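Methanol--corrinoid protein co-methyltransferase (Methanosarcina barkeri, PDB 2I2X) catalyses transfer of the methyl group of methanol to the cob(I)amide carried by its corrinoid partner protein MtaC, in the methanol pathway of methanogenesis. Local coordinates at residues A[160-172]-A[186-200]. Sequence-based numbering, arbitrary orientation.
Sequences LLSVESMGGKEVF and YSIGCLGSIDMELIW. With ZN (zinc ion), chain Q; K (potassium ion), chain S.
The indole of Trp-200 meets strand 160-163 with its rim: Leu-161 O lies in the ring plane, 3.7 Å from Trp-200 CH2, and Ser-162 CA is also at the edge, while Val-163 CG1 approaches Trp-200 CZ2 obliquely at 3.7 Å. Trp-200 NE1 hydrogen-bonds Asp-217 OD2, which Ser-165 OG shares. The Tyr-186 ring carries Leu-191 CG of its own helix on one face, with Val-171 CG1 at its edge. Ser-187 OG, hydrogen-bonded to Gly-183 O, sits at the edge of the Phe-172 ring. Replacing Trp-200 by an alanine would probably open a gap beside Val-163 and leave Asp-217 without its indole N-H donor, though still with Ser-165. Further along, two glycines permit close backbone approach: a CA-H...O contact runs from Gly-168 CA to Ser-187 O (3.5 Å, 162° at the hydrogen), and a side chain on Gly-167 would collide with Asp-195 CB. Asp-195 has CG anti to its own N (chi1 -177°), which carries OD2 to a water at 2.7 Å; this water also donates to Ser-165 OG and accepts from Gly-167 N. Arg-130 pairs with Asp-195 OD1. Apolar packing, glycine backbone contact and one bridging water, without direct conventional hydrogen bonds, thus join helix 186-200 to the segment whose Glu-164 bridges zinc (OE1, 2.1 Å) and potassium (OE2).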
loop_
_atom_site.group_PDB
_atom_site.type_symbol
_atom_site.label_atom_id
_atom_site.label_comp_id
_atom_site.label_asym_id
_atom_site.label_seq_id
_atom_site.Cartn_x
_atom_site.Cartn_y
_atom_site.Cartn_z
ATOM N N LEU A 160 22.036 6.524 11.229
ATOM C CA LEU A 160 22.134 5.119 11.636
ATOM C C LEU A 160 22.803 4.354 10.517
ATOM O O LEU A 160 22.584 4.646 9.331
ATOM C CB LEU A 160 20.752 4.526 11.961
ATOM C CG LEU A 160 19.806 5.416 12.805
ATOM C CD1 LEU A 160 18.348 4.995 12.660
ATOM C CD2 LEU A 160 20.145 5.493 14.267
ATOM N N LEU A 161 23.624 3.377 10.879
ATOM C CA LEU A 161 24.362 2.595 9.896
ATOM C C LEU A 161 23.995 1.124 10.013
ATOM O O LEU A 161 23.981 0.586 11.114
ATOM C CB LEU A 161 25.876 2.770 10.103
ATOM C CG LEU A 161 26.447 4.193 10.142
ATOM C CD1 LEU A 161 27.941 4.172 10.428
ATOM C CD2 LEU A 161 26.161 4.948 8.838
ATOM N N SER A 162 23.718 0.478 8.886
ATOM C CA SER A 162 23.295 -0.907 8.864
ATOM C C SER A 162 23.813 -1.548 7.588
ATOM O O SER A 162 24.272 -0.844 6.670
ATOM C CB SER A 162 21.774 -0.968 8.819
ATOM O OG SER A 162 21.189 -0.898 10.105
ATOM N N VAL A 163 23.716 -2.876 7.527
ATOM C CA VAL A 163 23.980 -3.639 6.309
ATOM C C VAL A 163 23.193 -4.915 6.466
ATOM O O VAL A 163 22.922 -5.328 7.582
ATOM C CB VAL A 163 25.509 -4.000 6.117
ATOM C CG1 VAL A 163 26.110 -4.576 7.369
ATOM C CG2 VAL A 163 25.701 -5.001 4.964
ATOM N N GLU A 164 22.829 -5.531 5.356
ATOM C CA GLU A 164 22.331 -6.899 5.376
ATOM C C GLU A 164 23.468 -7.795 4.891
ATOM O O GLU A 164 23.634 -7.981 3.689
ATOM C CB GLU A 164 21.153 -7.049 4.422
ATOM C CG GLU A 164 20.314 -5.827 4.361
ATOM C CD GLU A 164 18.845 -6.137 4.202
ATOM O OE1 GLU A 164 18.480 -7.303 4.012
ATOM O OE2 GLU A 164 18.027 -5.200 4.254
ATOM N N SER A 165 24.260 -8.326 5.811
ATOM C CA SER A 165 25.510 -8.983 5.407
ATOM C C SER A 165 25.366 -10.449 4.967
ATOM O O SER A 165 24.409 -11.115 5.335
ATOM C CB SER A 165 26.618 -8.777 6.436
ATOM O OG SER A 165 26.278 -9.275 7.707
ATOM N N MET A 166 26.321 -10.925 4.170
ATOM C CA MET A 166 26.195 -12.169 3.439
ATOM C C MET A 166 27.003 -13.357 4.013
ATOM O O MET A 166 27.048 -14.445 3.411
ATOM C CB MET A 166 26.623 -11.945 1.989
ATOM C CG MET A 166 25.832 -10.942 1.167
ATOM S SD MET A 166 26.596 -10.722 -0.501
ATOM C CE MET A 166 28.277 -10.180 -0.122
ATOM N N GLY A 167 27.639 -13.177 5.165
ATOM C CA GLY A 167 28.379 -14.300 5.771
ATOM C C GLY A 167 27.577 -15.599 5.817
ATOM O O GLY A 167 26.485 -15.646 6.384
ATOM N N GLY A 168 28.110 -16.650 5.215
ATOM C CA GLY A 168 27.460 -17.960 5.254
ATOM C C GLY A 168 26.364 -18.160 4.207
ATOM O O GLY A 168 25.730 -19.225 4.150
ATOM N N LYS A 169 26.135 -17.153 3.371
ATOM C CA LYS A 169 25.092 -17.211 2.354
ATOM C C LYS A 169 25.237 -18.410 1.395
ATOM O O LYS A 169 24.252 -19.099 1.090
ATOM C CB LYS A 169 25.070 -15.870 1.602
ATOM C CG LYS A 169 24.189 -15.782 0.383
ATOM C CD LYS A 169 24.043 -14.326 -0.064
ATOM C CE LYS A 169 25.049 -13.913 -1.120
ATOM N NZ LYS A 169 24.501 -14.036 -2.488
ATOM N N GLU A 170 26.461 -18.670 0.936
ATOM C CA GLU A 170 26.720 -19.708 -0.069
ATOM C C GLU A 170 26.410 -21.120 0.447
ATOM O O GLU A 170 25.828 -21.933 -0.268
ATOM C CB GLU A 170 28.159 -19.594 -0.631
ATOM C CG GLU A 170 29.337 -20.155 0.240
ATOM C CD GLU A 170 29.539 -19.447 1.604
ATOM O OE1 GLU A 170 28.633 -19.510 2.471
ATOM O OE2 GLU A 170 30.626 -18.870 1.828
ATOM N N VAL A 171 26.778 -21.409 1.691
ATOM C CA VAL A 171 26.472 -22.717 2.257
ATOM C C VAL A 171 25.004 -22.838 2.655
ATOM O O VAL A 171 24.416 -23.920 2.523
ATOM C CB VAL A 171 27.417 -23.100 3.430
ATOM C CG1 VAL A 171 27.055 -24.481 3.973
ATOM C CG2 VAL A 171 28.853 -23.086 2.955
ATOM N N PHE A 172 24.413 -21.735 3.127
ATOM C CA PHE A 172 22.972 -21.687 3.399
ATOM C C PHE A 172 22.136 -22.017 2.155
ATOM O O PHE A 172 21.198 -22.824 2.227
ATOM C CB PHE A 172 22.521 -20.325 3.977
ATOM C CG PHE A 172 21.023 -20.135 3.929
ATOM C CD1 PHE A 172 20.225 -20.579 4.979
ATOM C CD2 PHE A 172 20.411 -19.603 2.791
ATOM C CE1 PHE A 172 18.865 -20.473 4.932
ATOM C CE2 PHE A 172 19.029 -19.503 2.722
ATOM C CZ PHE A 172 18.256 -19.935 3.804
ATOM N N TYR A 186 25.620 -24.519 10.527
ATOM C CA TYR A 186 26.965 -24.116 10.223
ATOM C C TYR A 186 26.975 -22.776 9.500
ATOM O O TYR A 186 27.682 -21.847 9.924
ATOM C CB TYR A 186 27.670 -25.221 9.420
ATOM C CG TYR A 186 29.081 -24.929 8.999
ATOM C CD1 TYR A 186 30.104 -24.770 9.940
ATOM C CD2 TYR A 186 29.427 -24.881 7.638
ATOM C CE1 TYR A 186 31.450 -24.556 9.533
ATOM C CE2 TYR A 186 30.765 -24.653 7.220
ATOM C CZ TYR A 186 31.751 -24.500 8.176
ATOM O OH TYR A 186 33.028 -24.261 7.765
ATOM N N SER A 187 26.209 -22.680 8.413
ATOM C CA SER A 187 26.128 -21.438 7.623
ATOM C C SER A 187 25.715 -20.233 8.423
ATOM O O SER A 187 26.381 -19.200 8.391
ATOM C CB SER A 187 25.190 -21.580 6.410
ATOM O OG SER A 187 23.961 -22.138 6.790
ATOM N N ILE A 188 24.641 -20.377 9.178
ATOM C CA ILE A 188 24.091 -19.234 9.895
ATOM C C ILE A 188 24.801 -19.039 11.235
ATOM O O ILE A 188 25.367 -17.978 11.527
ATOM C CB ILE A 188 22.533 -19.391 10.133
ATOM C CG1 ILE A 188 21.794 -19.692 8.816
ATOM C CG2 ILE A 188 21.986 -18.199 10.858
ATOM C CD1 ILE A 188 20.344 -20.114 9.010
ATOM N N GLY A 189 24.738 -20.067 12.063
ATOM C CA GLY A 189 25.335 -20.005 13.400
ATOM C C GLY A 189 26.848 -19.826 13.400
ATOM O O GLY A 189 27.359 -19.005 14.135
ATOM N N CYS A 190 27.570 -20.556 12.559
ATOM C CA CYS A 190 29.029 -20.498 12.650
ATOM C C CYS A 190 29.652 -19.498 11.686
ATOM O O CYS A 190 30.228 -18.482 12.111
ATOM C CB CYS A 190 29.628 -21.900 12.520
ATOM S SG CYS A 190 28.874 -23.052 13.739
ATOM N N LEU A 191 29.515 -19.766 10.385
ATOM C CA LEU A 191 30.139 -18.896 9.418
ATOM C C LEU A 191 29.574 -17.505 9.613
ATOM O O LEU A 191 30.342 -16.545 9.795
ATOM C CB LEU A 191 29.922 -19.383 8.005
ATOM C CG LEU A 191 30.386 -20.789 7.633
ATOM C CD1 LEU A 191 30.073 -21.036 6.157
ATOM C CD2 LEU A 191 31.888 -21.025 7.921
ATOM N N GLY A 192 28.240 -17.399 9.644
ATOM C CA GLY A 192 27.572 -16.119 9.875
ATOM C C GLY A 192 28.141 -15.347 11.048
ATOM O O GLY A 192 28.466 -14.172 10.931
ATOM N N SER A 193 28.250 -15.999 12.196
ATOM C CA SER A 193 28.740 -15.330 13.402
ATOM C C SER A 193 30.192 -14.807 13.258
ATOM O O SER A 193 30.533 -13.708 13.726
ATOM C CB SER A 193 28.613 -16.281 14.596
ATOM O OG SER A 193 27.238 -16.482 14.987
ATOM N N ILE A 194 31.037 -15.585 12.590
ATOM C CA ILE A 194 32.432 -15.203 12.416
ATOM C C ILE A 194 32.514 -13.916 11.544
ATOM O O ILE A 194 33.229 -12.969 11.879
ATOM C CB ILE A 194 33.284 -16.416 11.831
ATOM C CG1 ILE A 194 33.467 -17.523 12.867
ATOM C CG2 ILE A 194 34.631 -15.984 11.325
ATOM C CD1 ILE A 194 33.519 -18.901 12.247
ATOM N N ASP A 195 31.763 -13.874 10.447
ATOM C CA ASP A 195 31.813 -12.709 9.560
ATOM C C ASP A 195 31.208 -11.491 10.255
ATOM O O ASP A 195 31.721 -10.375 10.113
ATOM C CB ASP A 195 31.120 -12.981 8.219
ATOM C CG ASP A 195 31.226 -11.811 7.251
ATOM O OD1 ASP A 195 32.330 -11.531 6.707
ATOM O OD2 ASP A 195 30.167 -11.171 7.026
ATOM N N MET A 196 30.153 -11.729 11.044
ATOM C CA MET A 196 29.476 -10.664 11.744
ATOM C C MET A 196 30.442 -9.949 12.673
ATOM O O MET A 196 30.440 -8.724 12.749
ATOM C CB MET A 196 28.303 -11.207 12.550
ATOM C CG MET A 196 27.089 -11.561 11.750
ATOM S SD MET A 196 26.193 -10.124 11.160
ATOM C CE MET A 196 25.589 -9.403 12.682
ATOM N N GLU A 197 31.277 -10.707 13.381
ATOM C CA GLU A 197 32.240 -10.064 14.267
ATOM C C GLU A 197 33.308 -9.203 13.563
ATOM O O GLU A 197 33.685 -8.168 14.085
ATOM C CB GLU A 197 32.878 -11.059 15.211
ATOM C CG GLU A 197 33.820 -10.368 16.189
ATOM C CD GLU A 197 34.825 -11.291 16.814
ATOM O OE1 GLU A 197 35.422 -10.862 17.821
ATOM O OE2 GLU A 197 35.003 -12.435 16.309
ATOM N N LEU A 198 33.761 -9.620 12.384
ATOM C CA LEU A 198 34.732 -8.852 11.607
ATOM C C LEU A 198 34.129 -7.500 11.282
ATOM O O LEU A 198 34.604 -6.447 11.728
ATOM C CB LEU A 198 35.040 -9.567 10.286
ATOM C CG LEU A 198 36.350 -9.447 9.475
ATOM C CD1 LEU A 198 36.031 -9.391 7.986
ATOM C CD2 LEU A 198 37.266 -8.285 9.857
ATOM N N ILE A 199 33.046 -7.532 10.522
ATOM C CA ILE A 199 32.467 -6.303 9.986
ATOM C C ILE A 199 31.930 -5.338 11.050
ATOM O O ILE A 199 32.141 -4.123 10.949
ATOM C CB ILE A 199 31.424 -6.626 8.913
ATOM C CG1 ILE A 199 30.265 -7.421 9.519
ATOM C CG2 ILE A 199 32.091 -7.424 7.789
ATOM C CD1 ILE A 199 29.149 -7.662 8.560
ATOM N N TRP A 200 31.282 -5.868 12.086
ATOM C CA TRP A 200 30.682 -4.983 13.088
ATOM C C TRP A 200 31.690 -4.288 14.012
ATOM O O TRP A 200 31.416 -3.216 14.542
ATOM C CB TRP A 200 29.503 -5.654 13.815
ATOM C CG TRP A 200 28.293 -5.651 12.873
ATOM C CD1 TRP A 200 27.827 -6.703 12.108
ATOM C CD2 TRP A 200 27.480 -4.515 12.532
ATOM N NE1 TRP A 200 26.770 -6.284 11.331
ATOM C CE2 TRP A 200 26.537 -4.950 11.571
ATOM C CE3 TRP A 200 27.444 -3.182 12.966
ATOM C CZ2 TRP A 200 25.561 -4.095 11.036
ATOM C CZ3 TRP A 200 26.459 -2.322 12.435
ATOM C CH2 TRP A 200 25.538 -2.788 11.482
HETATM ZN ZN ZN Q . 16.394 -7.650 4.208
HETATM K K K S . 16.090 -5.169 2.798
HETATM O O HOH W 1 27.536 -11.518 7.677
#